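Local coordinates for histone-lysine N-methyltransferase, H3 lysine-9 specific SUVH4 (Arabidopsis thaliana, PDB 4QEO), which methylates histone H3, a modification that marks genes for transcriptional repression, and binds methylated DNA, coupling histone methylation to the maintenance of non-CG DNA methylation, at residues L155-E160 and V190-W194; I274-E280 and E383-R389; S327-E333 and F468-S474. One frame throughout, in Å; residues are numbered along the deposited sequence.

From the N terminus the chain first closes contact 1, within the SRA domain: helix 151-161 and strand 180-197 meet across an intervening stretch that is largely strand. This loop is complete before the others open. Contacts 2 and 3 then cross, since their segments alternate: 274-280, then 327-333, then 383-389, then 468-474. Each brings a short pre-SET strand parallel to the edge of a SET sheet, so two separate strand additions splice the pre-SET region to the catalytic domain. The centres of contacts 2 and 3 lie about 17 Å apart, whereas contact 1 is centred about 62 Å from contact 2 and about 53 Å from contact 3, on the opposite side of the chain's centre.

Contact 1 of 3, residues L155-E160 and V190-W194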
loop_
_atom_site.group_PDB
_atom_site.type_symbol
_atom_site.label_atom_id
_atom_site.label_comp_id
_atom_site.label_asym_id
_atom_site.label_seq_id
_atom_site.Cartn_x
_atom_site.Cartn_y
_atom_site.Cartn_z
ATOM N N LEU A 155 18.342 26.769 -0.287
ATOM C CA LEU A 155 17.793 26.955 1.073
ATOM C C LEU A 155 18.032 28.375 1.573
ATOM O O LEU A 155 17.182 28.964 2.260
ATOM C CB LEU A 155 18.409 25.948 2.045
ATOM C CG LEU A 155 17.914 24.494 1.865
ATOM C CD1 LEU A 155 18.766 23.541 2.700
ATOM C CD2 LEU A 155 16.451 24.412 2.278
ATOM N N LYS A 156 19.193 28.937 1.237
ATOM C CA LYS A 156 19.443 30.343 1.602
ATOM C C LYS A 156 18.394 31.270 0.984
ATOM O O LYS A 156 17.875 32.184 1.640
ATOM C CB LYS A 156 20.871 30.757 1.190
ATOM C CG LYS A 156 21.074 32.251 0.860
ATOM C CD LYS A 156 22.558 32.488 0.422
ATOM C CE LYS A 156 22.791 33.852 -0.266
ATOM N NZ LYS A 156 22.666 34.982 0.688
ATOM N N HIS A 157 18.062 31.029 -0.280
ATOM C CA HIS A 157 17.068 31.879 -0.933
ATOM C C HIS A 157 15.681 31.669 -0.309
ATOM O O HIS A 157 14.893 32.614 -0.205
ATOM C CB HIS A 157 17.040 31.643 -2.454
ATOM C CG HIS A 157 18.259 32.173 -3.164
ATOM N ND1 HIS A 157 18.729 31.639 -4.344
ATOM C CD2 HIS A 157 19.115 33.174 -2.838
ATOM C CE1 HIS A 157 19.804 32.310 -4.734
ATOM N NE2 HIS A 157 20.066 33.237 -3.828
ATOM N N CYS A 158 15.387 30.437 0.097
ATOM C CA CYS A 158 14.133 30.182 0.801
ATOM C C CYS A 158 14.012 31.040 2.052
ATOM O O CYS A 158 12.956 31.659 2.301
ATOM C CB CYS A 158 14.009 28.704 1.188
ATOM S SG CYS A 158 13.668 27.598 -0.183
ATOM N N CYS A 159 15.077 31.039 2.852
ATOM C CA CYS A 159 15.155 31.881 4.051
ATOM C C CYS A 159 14.918 33.341 3.707
ATOM O O CYS A 159 14.129 34.026 4.359
ATOM C CB CYS A 159 16.552 31.759 4.695
ATOM S SG CYS A 159 16.747 32.739 6.209
ATOM N N GLU A 160 15.609 33.813 2.677
ATOM C CA GLU A 160 15.542 35.226 2.296
ATOM C C GLU A 160 14.182 35.663 1.715
ATOM O O GLU A 160 13.827 36.839 1.789
ATOM C CB GLU A 160 16.683 35.552 1.334
ATOM C CG GLU A 160 18.018 35.643 2.107
ATOM C CD GLU A 160 19.249 35.594 1.229
ATOM O OE1 GLU A 160 19.103 35.401 0.004
ATOM O OE2 GLU A 160 20.365 35.740 1.787
ATOM N N VAL A 190 12.673 28.204 6.522
ATOM C CA VAL A 190 14.068 28.349 6.913
ATOM C C VAL A 190 14.173 29.657 7.695
ATOM O O VAL A 190 14.073 30.751 7.139
ATOM C CB VAL A 190 14.999 28.372 5.695
ATOM C CG1 VAL A 190 16.470 28.310 6.137
ATOM C CG2 VAL A 190 14.655 27.204 4.792
ATOM N N GLU A 191 14.352 29.520 9.003
ATOM C CA GLU A 191 14.374 30.653 9.915
ATOM C C GLU A 191 15.689 31.364 9.775
ATOM O O GLU A 191 15.754 32.592 9.691
ATOM C CB GLU A 191 14.230 30.155 11.350
ATOM C CG GLU A 191 14.622 31.188 12.391
ATOM C CD GLU A 191 13.465 31.546 13.273
ATOM O OE1 GLU A 191 12.534 32.224 12.785
ATOM O OE2 GLU A 191 13.468 31.112 14.443
ATOM N N LYS A 192 16.759 30.588 9.752
ATOM C CA LYS A 192 18.040 31.246 9.498
ATOM C C LYS A 192 19.074 30.236 9.117
ATOM O O LYS A 192 18.801 29.054 9.168
ATOM C CB LYS A 192 18.528 32.031 10.719
ATOM C CG LYS A 192 18.751 31.191 11.926
ATOM C CD LYS A 192 19.402 32.002 13.012
ATOM C CE LYS A 192 19.299 31.259 14.315
ATOM N NZ LYS A 192 17.894 30.904 14.630
ATOM N N PHE A 193 20.253 30.694 8.719
ATOM C CA PHE A 193 21.290 29.754 8.319
ATOM C C PHE A 193 22.643 30.362 8.549
ATOM O O PHE A 193 22.789 31.593 8.602
ATOM C CB PHE A 193 21.143 29.375 6.834
ATOM C CG PHE A 193 21.426 30.523 5.904
ATOM C CD1 PHE A 193 20.431 31.453 5.614
ATOM C CD2 PHE A 193 22.689 30.691 5.345
ATOM C CE1 PHE A 193 20.688 32.528 4.784
ATOM C CE2 PHE A 193 22.960 31.784 4.514
ATOM C CZ PHE A 193 21.968 32.702 4.246
ATOM N N TRP A 194 23.652 29.517 8.694
ATOM C CA TRP A 194 24.981 30.081 8.950
ATOM C C TRP A 194 26.033 29.045 8.630
ATOM O O TRP A 194 25.695 27.907 8.392
ATOM C CB TRP A 194 25.097 30.544 10.415
ATOM C CG TRP A 194 25.004 29.420 11.383
ATOM C CD1 TRP A 194 26.044 28.711 11.933
ATOM C CD2 TRP A 194 23.796 28.836 11.901
ATOM N NE1 TRP A 194 25.549 27.733 12.769
ATOM C CE2 TRP A 194 24.176 27.795 12.772
ATOM C CE3 TRP A 194 22.429 29.108 11.728
ATOM C CZ2 TRP A 194 23.239 27.013 13.453
ATOM C CZ3 TRP A 194 21.499 28.328 12.414
ATOM C CH2 TRP A 194 21.910 27.294 13.258
HETATM O O HOH W 1 11.623 29.658 4.447
#
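K156 lays the aliphatic part of its side chain over one face of the F193 ring, a CH-pi contact that illustrates how a helix packs on a strand of the SRA domain. K156 CB stands 4.1 Å from the centroid of the F193 ring, displaced toward the rim, while K156 CG comes within 3.5 Å of F193 CZ. Beyond the ring the lysine bends at its last torsion, and K156 NZ forms a salt bridge with E160 OE2 at 2.7 Å, one helical turn on. C159 approaches the same ring from its edge: C159 SG, anti to the backbone N (chi1 -179°), lies near the ring plane, 3.9 Å from F193 CD1. Were F193 an alanine, the K156 methylenes and the C159 sulfur would probably lose the ring they share, leaving a gap between helix and strand. V190 also fits against the helix, its CG1 3.7 Å from C159 CB and its CG2 facing C158 CB and L155 CD2. L155 also touches Y207 of strand 203-211 and A107 of strand 106-112. Beside V190 a water accepts a 2.7 Å hydrogen bond from V190 N and reaches C158 O only weakly.

Contact 2 of 3, residues I274-E280 and E383-R389; sequences IKSLIIE and EYIGVVR
I278 and V387 sit side by side in a parallel beta bridge, and I279 with V388 forms the next, a worked case of a short strand added in parallel to a sheet edge. Three backbone hydrogen bonds make the ladder. I278 N donates to G386 O and V388 N to I278 O, the latter at 2.7 Å; E280 N then donates to V388 O. The N and O of I278 thus bond to the residues flanking V387, the pattern of a parallel bridge.

Side chains close the two ends. L277, just before the strand, puts CD2 3.8 Å from I385 CD1 and also meets V388 CG2, while L277 CD1 lies 3.6 Å from E383 OE2. I385 CG2 presses on the backbone of S276, 3.5 Å from the S276 C atom, and on I274 CG1. At the far end E280 and R389 run alongside each other in the same direction, the carboxylate turned 45° from the guanidinium plane. Their salt bridge is long, 3.5 Å from E280 OE1 to R389 NH1. V387 CG1 lies over the centre of one guanidinium face and is also 3.4 Å from E280 OE2, so this methyl packs against both members of the ion pair.

A second shell fixes these groups. R389 NE pairs with D448, probably the stronger hold on the arginine, and E383 OE1 pairs with R483. N454 grips the backbone on either side of Y384, taking a bond from I385 N and giving one to E383 O. Y384 itself packs on a basic side chain of the bound peptide, about 6 Å from the bound S-adenosyl-L-homocysteine. Strand 278-279, from the pre-SET region, forms one edge of a mixed SET-domain sheet, beside strand 387-390, which is followed by strands 445-448 and 403-405.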
loop_
_atom_site.group_PDB
_atom_site.type_symbol
_atom_site.label_atom_id
_atom_site.label_comp_id
_atom_site.label_asym_id
_atom_site.label_seq_id
_atom_site.Cartn_x
_atom_site.Cartn_y
_atom_site.Cartn_z
ATOM N N ILE A 274 -13.674 -21.156 9.918
ATOM C CA ILE A 274 -13.060 -22.206 9.117
ATOM C C ILE A 274 -11.960 -21.631 8.223
ATOM O O ILE A 274 -11.991 -20.448 7.865
ATOM C CB ILE A 274 -14.104 -22.947 8.252
ATOM C CG1 ILE A 274 -14.829 -21.969 7.330
ATOM C CG2 ILE A 274 -15.112 -23.674 9.139
ATOM C CD1 ILE A 274 -15.953 -22.606 6.518
ATOM N N LYS A 275 -10.984 -22.463 7.875
ATOM C CA LYS A 275 -9.897 -22.039 6.994
ATOM C C LYS A 275 -10.098 -22.573 5.585
ATOM O O LYS A 275 -9.387 -22.193 4.664
ATOM C CB LYS A 275 -8.532 -22.494 7.530
ATOM C CG LYS A 275 -7.834 -21.468 8.436
ATOM C CD LYS A 275 -6.349 -21.786 8.644
ATOM C CE LYS A 275 -5.467 -21.093 7.608
ATOM N NZ LYS A 275 -4.007 -21.316 7.863
ATOM N N SER A 276 -11.057 -23.471 5.423
ATOM C CA SER A 276 -11.265 -24.115 4.139
ATOM C C SER A 276 -12.715 -23.976 3.703
ATOM O O SER A 276 -13.626 -24.032 4.530
ATOM C CB SER A 276 -10.911 -25.607 4.221
ATOM O OG SER A 276 -9.510 -25.809 4.315
ATOM N N LEU A 277 -12.920 -23.821 2.398
ATOM C CA LEU A 277 -14.251 -23.816 1.813
ATOM C C LEU A 277 -15.042 -25.066 2.185
ATOM O O LEU A 277 -14.488 -26.166 2.271
ATOM C CB LEU A 277 -14.147 -23.742 0.291
ATOM C CG LEU A 277 -13.523 -22.479 -0.297
ATOM C CD1 LEU A 277 -13.333 -22.663 -1.791
ATOM C CD2 LEU A 277 -14.409 -21.272 -0.010
ATOM N N ILE A 278 -16.340 -24.890 2.417
ATOM C CA ILE A 278 -17.257 -26.017 2.537
ATOM C C ILE A 278 -18.150 -25.997 1.301
ATOM O O ILE A 278 -18.684 -24.958 0.936
ATOM C CB ILE A 278 -18.137 -25.912 3.791
ATOM C CG1 ILE A 278 -17.280 -25.984 5.058
ATOM C CG2 ILE A 278 -19.196 -27.011 3.785
ATOM C CD1 ILE A 278 -18.070 -25.713 6.329
ATOM N N ILE A 279 -18.298 -27.132 0.636
ATOM C CA ILE A 279 -19.095 -27.145 -0.583
ATOM C C ILE A 279 -20.439 -27.840 -0.371
ATOM O O ILE A 279 -20.482 -28.995 0.037
ATOM C CB ILE A 279 -18.308 -27.777 -1.741
ATOM C CG1 ILE A 279 -17.063 -26.926 -2.025
ATOM C CG2 ILE A 279 -19.180 -27.905 -2.972
ATOM C CD1 ILE A 279 -16.290 -27.357 -3.232
ATOM N N GLU A 280 -21.532 -27.123 -0.634
ATOM C CA GLU A 280 -22.869 -27.682 -0.440
ATOM C C GLU A 280 -23.143 -28.853 -1.376
ATOM O O GLU A 280 -22.562 -28.925 -2.457
ATOM C CB GLU A 280 -23.951 -26.599 -0.610
ATOM C CG GLU A 280 -24.176 -25.774 0.634
ATOM C CD GLU A 280 -24.417 -26.627 1.873
ATOM O OE1 GLU A 280 -25.495 -27.253 1.964
ATOM O OE2 GLU A 280 -23.528 -26.673 2.754
ATOM N N GLU A 383 -8.108 -15.408 1.231
ATOM C CA GLU A 383 -9.164 -15.908 0.380
ATOM C C GLU A 383 -10.473 -15.598 1.086
ATOM O O GLU A 383 -10.548 -15.626 2.311
ATOM C CB GLU A 383 -9.030 -17.429 0.171
ATOM C CG GLU A 383 -10.027 -17.984 -0.846
ATOM C CD GLU A 383 -9.812 -19.461 -1.186
ATOM O OE1 GLU A 383 -8.670 -19.952 -1.091
ATOM O OE2 GLU A 383 -10.803 -20.134 -1.548
ATOM N N TYR A 384 -11.508 -15.290 0.326
ATOM C CA TYR A 384 -12.832 -15.219 0.916
ATOM C C TYR A 384 -13.355 -16.649 1.115
ATOM O O TYR A 384 -13.743 -17.311 0.156
ATOM C CB TYR A 384 -13.770 -14.405 0.029
ATOM C CG TYR A 384 -15.019 -13.931 0.736
ATOM C CD1 TYR A 384 -16.145 -14.741 0.806
ATOM C CD2 TYR A 384 -15.074 -12.680 1.334
ATOM C CE1 TYR A 384 -17.292 -14.323 1.450
ATOM C CE2 TYR A 384 -16.222 -12.250 1.984
ATOM C CZ TYR A 384 -17.331 -13.082 2.033
ATOM O OH TYR A 384 -18.484 -12.677 2.670
ATOM N N ILE A 385 -13.338 -17.113 2.365
ATOM C CA ILE A 385 -13.790 -18.462 2.727
ATOM C C ILE A 385 -15.182 -18.466 3.382
ATOM O O ILE A 385 -15.504 -17.605 4.206
ATOM C CB ILE A 385 -12.772 -19.137 3.682
ATOM C CG1 ILE A 385 -11.387 -19.230 3.022
ATOM C CG2 ILE A 385 -13.251 -20.529 4.115
ATOM C CD1 ILE A 385 -11.326 -20.168 1.835
ATOM N N GLY A 386 -15.999 -19.443 3.009
ATOM C CA GLY A 386 -17.340 -19.609 3.548
ATOM C C GLY A 386 -17.926 -20.895 2.982
ATOM O O GLY A 386 -17.172 -21.766 2.531
ATOM N N VAL A 387 -19.252 -21.020 2.995
ATOM C CA VAL A 387 -19.915 -22.173 2.390
ATOM C C VAL A 387 -20.298 -21.865 0.950
ATOM O O VAL A 387 -21.111 -20.980 0.705
ATOM C CB VAL A 387 -21.202 -22.568 3.141
ATOM C CG1 VAL A 387 -21.863 -23.776 2.460
ATOM C CG2 VAL A 387 -20.899 -22.886 4.583
ATOM N N VAL A 388 -19.723 -22.593 -0.001
ATOM C CA VAL A 388 -20.060 -22.387 -1.407
ATOM C C VAL A 388 -21.450 -22.939 -1.714
ATOM O O VAL A 388 -21.676 -24.146 -1.626
ATOM C CB VAL A 388 -19.058 -23.063 -2.343
ATOM C CG1 VAL A 388 -19.469 -22.836 -3.789
ATOM C CG2 VAL A 388 -17.651 -22.529 -2.093
ATOM N N ARG A 389 -22.371 -22.047 -2.066
ATOM C CA ARG A 389 -23.755 -22.414 -2.353
ATOM C C ARG A 389 -24.132 -21.998 -3.772
ATOM O O ARG A 389 -23.476 -21.149 -4.390
ATOM C CB ARG A 389 -24.720 -21.745 -1.362
ATOM C CG ARG A 389 -24.364 -21.905 0.116
ATOM C CD ARG A 389 -25.542 -21.538 1.029
ATOM N NE ARG A 389 -25.199 -21.648 2.447
ATOM C CZ ARG A 389 -25.318 -22.758 3.173
ATOM N NH1 ARG A 389 -25.784 -23.872 2.624
ATOM N NH2 ARG A 389 -24.975 -22.756 4.456
#

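Contact 3 of 3, residues S327-E333 and F468-S474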
loop_
_atom_site.group_PDB
_atom_site.type_symbol
_atom_site.label_atom_id
_atom_site.label_comp_id
_atom_site.label_asym_id
_atom_site.label_seq_id
_atom_site.Cartn_x
_atom_site.Cartn_y
_atom_site.Cartn_z
ATOM N N SER A 327 -3.187 -7.081 -11.439
ATOM C CA SER A 327 -4.480 -7.720 -11.496
ATOM C C SER A 327 -4.685 -8.346 -12.864
ATOM O O SER A 327 -4.151 -7.864 -13.866
ATOM C CB SER A 327 -5.577 -6.698 -11.220
ATOM O OG SER A 327 -6.840 -7.331 -11.141
ATOM N N ARG A 328 -5.447 -9.433 -12.881
ATOM C CA ARG A 328 -5.767 -10.171 -14.102
ATOM C C ARG A 328 -7.208 -10.635 -14.043
ATOM O O ARG A 328 -7.819 -10.630 -12.972
ATOM C CB ARG A 328 -4.886 -11.417 -14.221
ATOM C CG ARG A 328 -3.402 -11.146 -14.135
ATOM C CD ARG A 328 -2.659 -11.991 -15.132
ATOM N NE ARG A 328 -1.218 -11.920 -14.941
ATOM C CZ ARG A 328 -0.347 -12.663 -15.617
ATOM N NH1 ARG A 328 -0.779 -13.526 -16.524
ATOM N NH2 ARG A 328 0.954 -12.542 -15.386
ATOM N N ASP A 329 -7.738 -11.071 -15.185
ATOM C CA ASP A 329 -9.035 -11.731 -15.225
ATOM C C ASP A 329 -9.000 -12.947 -14.313
ATOM O O ASP A 329 -9.917 -13.171 -13.517
ATOM C CB ASP A 329 -9.392 -12.161 -16.651
ATOM C CG ASP A 329 -9.932 -11.019 -17.486
ATOM O OD1 ASP A 329 -10.264 -9.964 -16.902
ATOM O OD2 ASP A 329 -10.033 -11.176 -18.722
ATOM N N VAL A 330 -7.933 -13.732 -14.419
ATOM C CA VAL A 330 -7.769 -14.885 -13.534
ATOM C C VAL A 330 -6.292 -15.248 -13.373
ATOM O O VAL A 330 -5.503 -15.118 -14.305
ATOM C CB VAL A 330 -8.601 -16.107 -14.013
ATOM C CG1 VAL A 330 -8.071 -16.641 -15.326
ATOM C CG2 VAL A 330 -8.634 -17.214 -12.945
ATOM N N VAL A 331 -5.918 -15.666 -12.169
ATOM C CA VAL A 331 -4.563 -16.137 -11.910
ATOM C C VAL A 331 -4.607 -17.664 -11.819
ATOM O O VAL A 331 -5.506 -18.224 -11.196
ATOM C CB VAL A 331 -3.974 -15.511 -10.599
ATOM C CG1 VAL A 331 -2.725 -16.250 -10.140
ATOM C CG2 VAL A 331 -3.665 -14.037 -10.793
ATOM N N PHE A 332 -3.661 -18.330 -12.473
ATOM C CA PHE A 332 -3.596 -19.786 -12.463
ATOM C C PHE A 332 -2.466 -20.261 -11.565
ATOM O O PHE A 332 -1.295 -20.225 -11.945
ATOM C CB PHE A 332 -3.387 -20.333 -13.871
ATOM C CG PHE A 332 -4.581 -20.185 -14.775
ATOM C CD1 PHE A 332 -5.596 -21.130 -14.771
ATOM C CD2 PHE A 332 -4.677 -19.115 -15.647
ATOM C CE1 PHE A 332 -6.691 -21.005 -15.617
ATOM C CE2 PHE A 332 -5.768 -18.985 -16.496
ATOM C CZ PHE A 332 -6.775 -19.934 -16.480
ATOM N N GLU A 333 -2.829 -20.698 -10.369
ATOM C CA GLU A 333 -1.855 -21.166 -9.410
ATOM C C GLU A 333 -1.615 -22.659 -9.544
ATOM O O GLU A 333 -2.464 -23.407 -10.046
ATOM C CB GLU A 333 -2.309 -20.851 -7.985
ATOM C CG GLU A 333 -2.031 -19.414 -7.553
ATOM C CD GLU A 333 -2.365 -19.147 -6.090
ATOM O OE1 GLU A 333 -2.834 -20.067 -5.386
ATOM O OE2 GLU A 333 -2.157 -18.005 -5.640
ATOM N N PHE A 468 -8.068 -5.264 -3.484
ATOM C CA PHE A 468 -8.861 -5.639 -4.637
ATOM C C PHE A 468 -9.061 -7.153 -4.685
ATOM O O PHE A 468 -8.293 -7.919 -4.077
ATOM C CB PHE A 468 -8.246 -5.113 -5.933
ATOM C CG PHE A 468 -6.995 -5.833 -6.364
ATOM C CD1 PHE A 468 -5.761 -5.476 -5.850
ATOM C CD2 PHE A 468 -7.057 -6.850 -7.312
ATOM C CE1 PHE A 468 -4.607 -6.125 -6.264
ATOM C CE2 PHE A 468 -5.914 -7.504 -7.728
ATOM C CZ PHE A 468 -4.683 -7.141 -7.204
ATOM N N VAL A 469 -10.114 -7.550 -5.393
ATOM C CA VAL A 469 -10.512 -8.936 -5.564
ATOM C C VAL A 469 -9.855 -9.540 -6.789
ATOM O O VAL A 469 -9.957 -8.998 -7.891
ATOM C CB VAL A 469 -12.038 -9.044 -5.749
ATOM C CG1 VAL A 469 -12.416 -10.419 -6.279
ATOM C CG2 VAL A 469 -12.749 -8.750 -4.445
ATOM N N GLN A 470 -9.199 -10.677 -6.592
ATOM C CA GLN A 470 -8.546 -11.397 -7.669
ATOM C C GLN A 470 -9.065 -12.833 -7.731
ATOM O O GLN A 470 -8.996 -13.577 -6.732
ATOM C CB GLN A 470 -7.031 -11.389 -7.460
ATOM C CG GLN A 470 -6.281 -12.180 -8.505
ATOM C CD GLN A 470 -6.441 -11.593 -9.882
ATOM O OE1 GLN A 470 -6.012 -10.464 -10.145
ATOM N NE2 GLN A 470 -7.062 -12.350 -10.775
ATOM N N CYS A 471 -9.601 -13.218 -8.891
ATOM C CA CYS A 471 -10.032 -14.598 -9.097
ATOM C C CYS A 471 -8.824 -15.491 -9.330
ATOM O O CYS A 471 -7.948 -15.169 -10.128
ATOM C CB CYS A 471 -11.009 -14.712 -10.273
ATOM S SG CYS A 471 -12.680 -14.097 -9.908
ATOM N N VAL A 472 -8.784 -16.610 -8.615
ATOM C CA VAL A 472 -7.674 -17.548 -8.714
ATOM C C VAL A 472 -8.203 -18.966 -8.949
ATOM O O VAL A 472 -9.111 -19.406 -8.245
ATOM C CB VAL A 472 -6.835 -17.555 -7.415
ATOM C CG1 VAL A 472 -5.694 -18.569 -7.517
ATOM C CG2 VAL A 472 -6.306 -16.164 -7.105
ATOM N N LEU A 473 -7.646 -19.658 -9.944
ATOM C CA LEU A 473 -7.899 -21.086 -10.143
ATOM C C LEU A 473 -6.640 -21.885 -9.788
ATOM O O LEU A 473 -5.532 -21.532 -10.202
ATOM C CB LEU A 473 -8.309 -21.366 -11.594
ATOM C CG LEU A 473 -9.682 -20.836 -12.023
ATOM C CD1 LEU A 473 -9.838 -20.878 -13.540
ATOM C CD2 LEU A 473 -10.800 -21.610 -11.345
ATOM N N SER A 474 -6.802 -22.951 -9.013
ATOM C CA SER A 474 -5.652 -23.773 -8.613
ATOM C C SER A 474 -6.004 -25.248 -8.604
ATOM O O SER A 474 -5.262 -26.074 -9.144
ATOM C CB SER A 474 -5.143 -23.378 -7.222
ATOM O OG SER A 474 -6.216 -23.259 -6.294
HETATM O O HOH W 2 -9.033 -8.693 -10.527
HETATM O O HOH W 3 -10.218 -11.535 -11.032
#
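Q470 reaches across to the backbone of the 327-333 segment, and from CG outward its side chain has partners, most of them in that segment. CB leaves the strand with CG anti to the backbone N (chi1 177°), and the chain then bends at chi2. Q470 CG passes V331 CG2 at 3.9 Å, and the amide carbon CD stays against the same methyl. At the tip, Q470 OE1 accepts from R328 N at 3.0 Å, while Q470 NE2 donates to R328 O at 2.9 Å, that donor standing above the carbonyl plane. The other N-H of Q470 NE2 makes a nearly straight bond (175°) to C471 O, 3.0 Å away. Three bonds to backbone groups thus fix the rotation of the amide.

C471 O also accepts a hydrogen bond from V331 N, and this opens a parallel beta ladder in which V331 pairs with V472 and F332 with L473. L473 N donates to V331 O, and E333 N to L473 O at 2.8 Å. The short strand 331-332 of the pre-SET region is thereby added to the edge of a SET-domain sheet, next to strand 467-473, which pairs on its other side with strand 483-488.

On the face that carries F332 and L473, L473 CD1 meets F332 CE1 at 3.8 Å, the side chains running alongside. V330 CG2 packs separately on L473 CG. On the face of V331 and V472, V472 CG1 rests against the E333 carboxylate, whose oxygens bind R483, Q350 and S349. C334, next along the chain, bridges two zinc ions of the triangular cluster. Toward the opposite end F468 makes a cation-pi contact with a basic side chain of the bound peptide, and F468 CE2 lies 3.5 Å from S327 OG.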